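Local atomic coordinates of AP endonuclease, family protein 2 (Mycobacterium smegmatis, PDB entry 5TNV), a protein that binds a magnesium ion in a xylose isomerase-like TIM barrel and may have endonuclease activity. Residues P273-R286 with E312-A324. Numbering follows the deposited sequence.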
loop_
_atom_site.group_PDB
_atom_site.type_symbol
_atom_site.label_atom_id
_atom_site.label_comp_id
_atom_site.label_asym_id
_atom_site.label_seq_id
_atom_site.Cartn_x
_atom_site.Cartn_y
_atom_site.Cartn_z
ATOM N N PRO A 273 5.824 -1.621 1.156
ATOM C CA PRO A 273 6.799 -1.854 0.080
ATOM C C PRO A 273 7.624 -0.617 -0.244
ATOM O O PRO A 273 7.170 0.526 -0.123
ATOM C CB PRO A 273 5.918 -2.249 -1.096
ATOM C CG PRO A 273 4.709 -2.911 -0.442
ATOM C CD PRO A 273 4.498 -2.119 0.814
ATOM N N LEU A 274 8.846 -0.868 -0.724
ATOM C CA LEU A 274 9.702 0.204 -1.189
ATOM C C LEU A 274 8.965 1.191 -2.107
ATOM O O LEU A 274 9.139 2.408 -1.954
ATOM C CB LEU A 274 10.946 -0.294 -1.929
ATOM C CG LEU A 274 11.905 -1.188 -1.131
ATOM C CD1 LEU A 274 13.099 -1.561 -1.993
ATOM C CD2 LEU A 274 12.341 -0.561 0.175
ATOM N N LYS A 275 8.180 0.687 -3.050
ATOM C CA LYS A 275 7.531 1.537 -4.037
ATOM C C LYS A 275 6.538 2.542 -3.444
ATOM O O LYS A 275 6.215 3.513 -4.094
ATOM C CB LYS A 275 6.810 0.651 -5.072
ATOM C CG LYS A 275 6.348 1.404 -6.343
ATOM C CD LYS A 275 5.729 0.491 -7.368
ATOM C CE LYS A 275 6.652 -0.494 -7.958
ATOM N NZ LYS A 275 6.050 -1.330 -9.006
ATOM N N TYR A 276 5.996 2.240 -2.253
ATOM C CA TYR A 276 4.829 2.973 -1.726
ATOM C C TYR A 276 5.112 3.852 -0.548
ATOM O O TYR A 276 4.210 4.607 -0.141
ATOM C CB TYR A 276 3.688 1.997 -1.368
ATOM C CG TYR A 276 3.263 1.060 -2.443
ATOM C CD1 TYR A 276 3.328 1.384 -3.808
ATOM C CD2 TYR A 276 2.800 -0.189 -2.102
ATOM C CE1 TYR A 276 2.930 0.484 -4.781
ATOM C CE2 TYR A 276 2.432 -1.104 -3.076
ATOM C CZ TYR A 276 2.485 -0.778 -4.413
ATOM O OH TYR A 276 2.109 -1.714 -5.323
ATOM N N GLY A 277 6.286 3.775 0.079
ATOM C CA GLY A 277 6.563 4.541 1.262
ATOM C C GLY A 277 7.128 5.923 0.997
ATOM O O GLY A 277 7.145 6.386 -0.156
ATOM N N TYR A 278 7.547 6.586 2.040
ATOM C CA TYR A 278 7.959 8.015 1.980
ATOM C C TYR A 278 9.262 8.207 1.209
ATOM O O TYR A 278 9.425 9.210 0.492
ATOM C CB TYR A 278 8.074 8.548 3.399
ATOM C CG TYR A 278 8.264 10.051 3.470
ATOM C CD1 TYR A 278 7.218 10.892 3.177
ATOM C CD2 TYR A 278 9.471 10.627 3.862
ATOM C CE1 TYR A 278 7.389 12.282 3.244
ATOM C CE2 TYR A 278 9.640 11.982 3.935
ATOM C CZ TYR A 278 8.583 12.826 3.617
ATOM O OH TYR A 278 8.810 14.189 3.704
ATOM N N VAL A 279 10.233 7.310 1.364
ATOM C CA VAL A 279 11.469 7.409 0.598
ATOM C C VAL A 279 11.170 7.127 -0.871
ATOM O O VAL A 279 10.371 6.212 -1.151
ATOM C CB VAL A 279 12.502 6.390 1.109
ATOM C CG1 VAL A 279 13.838 6.557 0.339
ATOM C CG2 VAL A 279 12.744 6.498 2.601
ATOM N N ASN A 280 11.796 7.866 -1.783
ATOM C CA ASN A 280 11.780 7.548 -3.207
ATOM C C ASN A 280 12.995 6.689 -3.513
ATOM O O ASN A 280 14.089 7.212 -3.773
ATOM C CB ASN A 280 11.752 8.802 -4.059
ATOM C CG ASN A 280 11.609 8.443 -5.537
ATOM O OD1 ASN A 280 11.939 7.339 -5.982
ATOM N ND2 ASN A 280 11.151 9.403 -6.354
ATOM N N TYR A 281 12.838 5.360 -3.438
ATOM C CA TYR A 281 14.002 4.501 -3.630
ATOM C C TYR A 281 14.425 4.394 -5.088
ATOM O O TYR A 281 15.563 3.911 -5.339
ATOM C CB TYR A 281 13.769 3.123 -3.006
ATOM C CG TYR A 281 14.069 3.113 -1.510
ATOM C CD1 TYR A 281 15.389 3.202 -1.063
ATOM C CD2 TYR A 281 13.083 3.018 -0.558
ATOM C CE1 TYR A 281 15.698 3.180 0.267
ATOM C CE2 TYR A 281 13.377 2.998 0.802
ATOM C CZ TYR A 281 14.687 3.077 1.207
ATOM O OH TYR A 281 15.045 3.051 2.548
ATOM N N ARG A 282 13.600 4.800 -6.060
ATOM C CA ARG A 282 14.094 4.876 -7.444
ATOM C C ARG A 282 15.191 5.937 -7.506
ATOM O O ARG A 282 16.291 5.725 -8.000
ATOM C CB ARG A 282 12.929 5.130 -8.397
ATOM C CG ARG A 282 13.331 5.103 -9.868
ATOM C CD ARG A 282 12.110 5.358 -10.800
ATOM N NE ARG A 282 11.058 4.432 -10.475
ATOM C CZ ARG A 282 11.026 3.157 -10.790
ATOM N NH1 ARG A 282 11.834 2.657 -11.703
ATOM N NH2 ARG A 282 10.137 2.392 -10.206
ATOM N N GLN A 283 14.880 7.137 -6.989
ATOM C CA GLN A 283 15.857 8.212 -6.938
ATOM C C GLN A 283 17.038 7.824 -6.062
ATOM O O GLN A 283 18.197 8.092 -6.411
ATOM C CB GLN A 283 15.217 9.480 -6.430
ATOM C CG GLN A 283 14.257 10.162 -7.350
ATOM C CD GLN A 283 13.540 11.361 -6.705
ATOM O OE1 GLN A 283 13.674 11.621 -5.476
ATOM N NE2 GLN A 283 12.790 12.080 -7.487
ATOM N N ILE A 284 16.788 7.232 -4.902
ATOM C CA ILE A 284 17.878 6.980 -3.943
ATOM C C ILE A 284 18.782 5.827 -4.406
ATOM O O ILE A 284 20.009 5.940 -4.238
ATOM C CB ILE A 284 17.304 6.816 -2.520
ATOM C CG1 ILE A 284 16.673 8.119 -2.030
ATOM C CG2 ILE A 284 18.343 6.255 -1.573
ATOM C CD1 ILE A 284 17.552 9.300 -1.992
ATOM N N ILE A 285 18.250 4.762 -4.967
ATOM C CA ILE A 285 19.128 3.721 -5.513
ATOM C C ILE A 285 19.956 4.296 -6.639
ATOM O O ILE A 285 21.154 4.033 -6.737
ATOM C CB ILE A 285 18.337 2.478 -5.939
ATOM C CG1 ILE A 285 17.757 1.751 -4.727
ATOM C CG2 ILE A 285 19.183 1.536 -6.785
ATOM C CD1 ILE A 285 16.677 0.751 -5.082
ATOM N N ARG A 286 19.355 5.115 -7.539
ATOM C CA ARG A 286 20.158 5.688 -8.605
ATOM C C ARG A 286 21.231 6.600 -8.054
ATOM O O ARG A 286 22.372 6.596 -8.569
ATOM C CB ARG A 286 19.273 6.451 -9.602
ATOM C CG ARG A 286 18.640 5.538 -10.646
ATOM C CD ARG A 286 17.565 6.271 -11.422
ATOM N NE ARG A 286 17.264 5.504 -12.626
ATOM C CZ ARG A 286 17.809 5.591 -13.818
ATOM N NH1 ARG A 286 17.386 4.764 -14.776
ATOM N NH2 ARG A 286 18.745 6.451 -14.126
ATOM N N GLU A 312 8.428 -8.676 -2.913
ATOM C CA GLU A 312 8.078 -7.593 -3.836
ATOM C C GLU A 312 9.216 -6.595 -3.919
ATOM O O GLU A 312 9.535 -6.065 -5.013
ATOM C CB GLU A 312 6.784 -6.923 -3.424
ATOM C CG GLU A 312 5.562 -7.744 -3.653
ATOM C CD GLU A 312 4.224 -7.032 -3.537
ATOM O OE1 GLU A 312 4.188 -5.907 -3.135
ATOM O OE2 GLU A 312 3.204 -7.693 -3.863
ATOM N N ASN A 313 9.846 -6.281 -2.793
ATOM C CA ASN A 313 10.949 -5.335 -2.778
ATOM C C ASN A 313 12.122 -5.806 -3.601
ATOM O O ASN A 313 12.781 -4.993 -4.278
ATOM C CB ASN A 313 11.363 -5.035 -1.332
ATOM C CG ASN A 313 10.334 -4.197 -0.584
ATOM O OD1 ASN A 313 9.388 -3.654 -1.167
ATOM N ND2 ASN A 313 10.548 -4.057 0.720
ATOM N N ARG A 314 12.404 -7.121 -3.611
ATOM C CA ARG A 314 13.489 -7.625 -4.435
ATOM C C ARG A 314 13.194 -7.371 -5.921
ATOM O O ARG A 314 14.048 -6.902 -6.673
ATOM C CB ARG A 314 13.704 -9.129 -4.199
ATOM C CG ARG A 314 14.606 -9.737 -5.272
ATOM C CD ARG A 314 14.813 -11.249 -5.102
ATOM N NE ARG A 314 15.398 -11.813 -6.357
ATOM C CZ ARG A 314 14.670 -12.036 -7.422
ATOM N NH1 ARG A 314 13.394 -11.854 -7.460
ATOM N NH2 ARG A 314 15.295 -12.474 -8.490
ATOM N N GLU A 315 11.972 -7.697 -6.353
ATOM C CA GLU A 315 11.608 -7.476 -7.750
ATOM C C GLU A 315 11.717 -5.998 -8.107
ATOM O O GLU A 315 12.129 -5.644 -9.214
ATOM C CB GLU A 315 10.225 -8.025 -8.043
ATOM C CG GLU A 315 10.186 -9.529 -8.032
ATOM C CD GLU A 315 8.842 -10.131 -8.323
ATOM O OE1 GLU A 315 7.897 -9.378 -8.507
ATOM O OE2 GLU A 315 8.748 -11.392 -8.337
ATOM N N TYR A 316 11.310 -5.129 -7.183
ATOM C CA TYR A 316 11.401 -3.686 -7.359
ATOM C C TYR A 316 12.832 -3.241 -7.584
ATOM O O TYR A 316 13.119 -2.495 -8.526
ATOM C CB TYR A 316 10.778 -3.028 -6.124
ATOM C CG TYR A 316 10.953 -1.525 -6.105
ATOM C CD1 TYR A 316 10.010 -0.730 -6.741
ATOM C CD2 TYR A 316 12.002 -0.886 -5.482
ATOM C CE1 TYR A 316 10.111 0.638 -6.774
ATOM C CE2 TYR A 316 12.089 0.483 -5.474
ATOM C CZ TYR A 316 11.138 1.252 -6.123
ATOM O OH TYR A 316 11.244 2.624 -6.094
ATOM N N ILE A 317 13.729 -3.657 -6.699
ATOM C CA ILE A 317 15.138 -3.283 -6.807
ATOM C C ILE A 317 15.699 -3.769 -8.140
ATOM O O ILE A 317 16.434 -3.044 -8.819
ATOM C CB ILE A 317 15.954 -3.814 -5.606
ATOM C CG1 ILE A 317 15.494 -3.190 -4.292
ATOM C CG2 ILE A 317 17.445 -3.632 -5.821
ATOM C CD1 ILE A 317 15.979 -3.906 -3.068
ATOM N N LEU A 318 15.380 -4.999 -8.534
ATOM C CA LEU A 318 15.895 -5.533 -9.783
ATOM C C LEU A 318 15.442 -4.647 -10.947
ATOM O O LEU A 318 16.262 -4.396 -11.840
ATOM C CB LEU A 318 15.454 -6.989 -9.888
ATOM C CG LEU A 318 15.794 -7.695 -11.200
ATOM C CD1 LEU A 318 17.299 -7.781 -11.366
ATOM C CD2 LEU A 318 15.094 -9.045 -11.249
ATOM N N GLN A 319 14.219 -4.166 -10.986
ATOM C CA GLN A 319 13.795 -3.295 -12.096
ATOM C C GLN A 319 14.571 -1.997 -12.034
ATOM O O GLN A 319 14.959 -1.465 -13.110
ATOM C CB GLN A 319 12.282 -3.100 -12.076
ATOM C CG GLN A 319 11.765 -2.373 -13.315
ATOM C CD GLN A 319 11.913 -0.854 -13.367
ATOM O OE1 GLN A 319 11.894 -0.165 -12.339
ATOM N NE2 GLN A 319 12.107 -0.325 -14.552
ATOM N N VAL A 320 14.704 -1.366 -10.894
ATOM C CA VAL A 320 15.394 -0.096 -10.778
ATOM C C VAL A 320 16.840 -0.261 -11.284
ATOM O O VAL A 320 17.331 0.563 -12.062
ATOM C CB VAL A 320 15.345 0.444 -9.331
ATOM C CG1 VAL A 320 16.256 1.657 -9.151
ATOM C CG2 VAL A 320 13.915 0.819 -8.930
ATOM N N LEU A 321 17.505 -1.304 -10.824
ATOM C CA LEU A 321 18.895 -1.578 -11.222
ATOM C C LEU A 321 18.989 -1.849 -12.703
ATOM O O LEU A 321 19.916 -1.382 -13.376
ATOM C CB LEU A 321 19.481 -2.778 -10.464
ATOM C CG LEU A 321 19.714 -2.608 -8.970
ATOM C CD1 LEU A 321 20.198 -3.913 -8.369
ATOM C CD2 LEU A 321 20.709 -1.476 -8.641
ATOM N N THR A 322 18.039 -2.616 -13.231
ATOM C CA THR A 322 18.092 -2.975 -14.665
ATOM C C THR A 322 18.065 -1.696 -15.495
ATOM O O THR A 322 18.875 -1.508 -16.415
ATOM C CB THR A 322 16.955 -3.897 -15.045
ATOM O OG1 THR A 322 17.102 -5.146 -14.345
ATOM C CG2 THR A 322 16.879 -4.184 -16.546
ATOM N N SER A 323 17.138 -0.803 -15.190
ATOM C CA SER A 323 17.053 0.463 -15.903
ATOM C C SER A 323 18.325 1.320 -15.732
ATOM O O SER A 323 18.841 1.883 -16.680
ATOM C CB SER A 323 15.817 1.230 -15.454
ATOM O OG SER A 323 15.805 2.515 -16.054
ATOM N N ALA A 324 18.833 1.419 -14.503
ATOM C CA ALA A 324 19.949 2.304 -14.198
ATOM C C ALA A 324 21.249 1.807 -14.798
ATOM O O ALA A 324 22.138 2.621 -15.079
ATOM C CB ALA A 324 20.137 2.427 -12.693
HETATM O O HOH W 1 8.449 -2.176 -3.568
HETATM O O HOH W 2 4.477 -3.809 -4.642
HETATM O O HOH W 3 10.773 -0.683 -9.964
HETATM O O HOH W 4 16.066 3.168 -12.427
#
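Leu274, Arg282 and Arg286 face Asn313, Val320 and Ala324 where two outer helices of the TIM barrel pack. The axes of helix segments 281-286 and 312-324 approach to 10.0 Å and cross at -55°. The turn before helix 281-286 also touches 312-324. There Leu274 N donates to Asn313 OD1 (2.9 Å) from above the carbonyl plane. Water 1 links the same oxygen to Lys275 N.

Tyr316 wedges between the turn at 273-276 and the start of helix 281-286. With its CG anti to the backbone N (chi1 173°), its ring reaches to 273-282. Lys275 N lies over one face, offset toward the rim, and Lys275 CE runs alongside the rim, 3.6 Å from Tyr316 CD1. Val320 CG2 lies over the opposite face, and Tyr281 CB meets the edge. Tyr316 OH is hydrogen-bonded to Asp305 of a neighbouring subunit, whose carboxylate also salt-bridges Arg282, so this surface belongs to the subunit interface.

Toward the barrel, Ile285 CG2 packs on Val320 CG1 at 3.8 Å and touches Leu321. At the far end, Ala324 CA lies over one face of the Arg286 guanidinium. Arg282 NH1 donates almost straight (175°) to an in-plane lone pair of Gln319 OE1, at 2.9 Å.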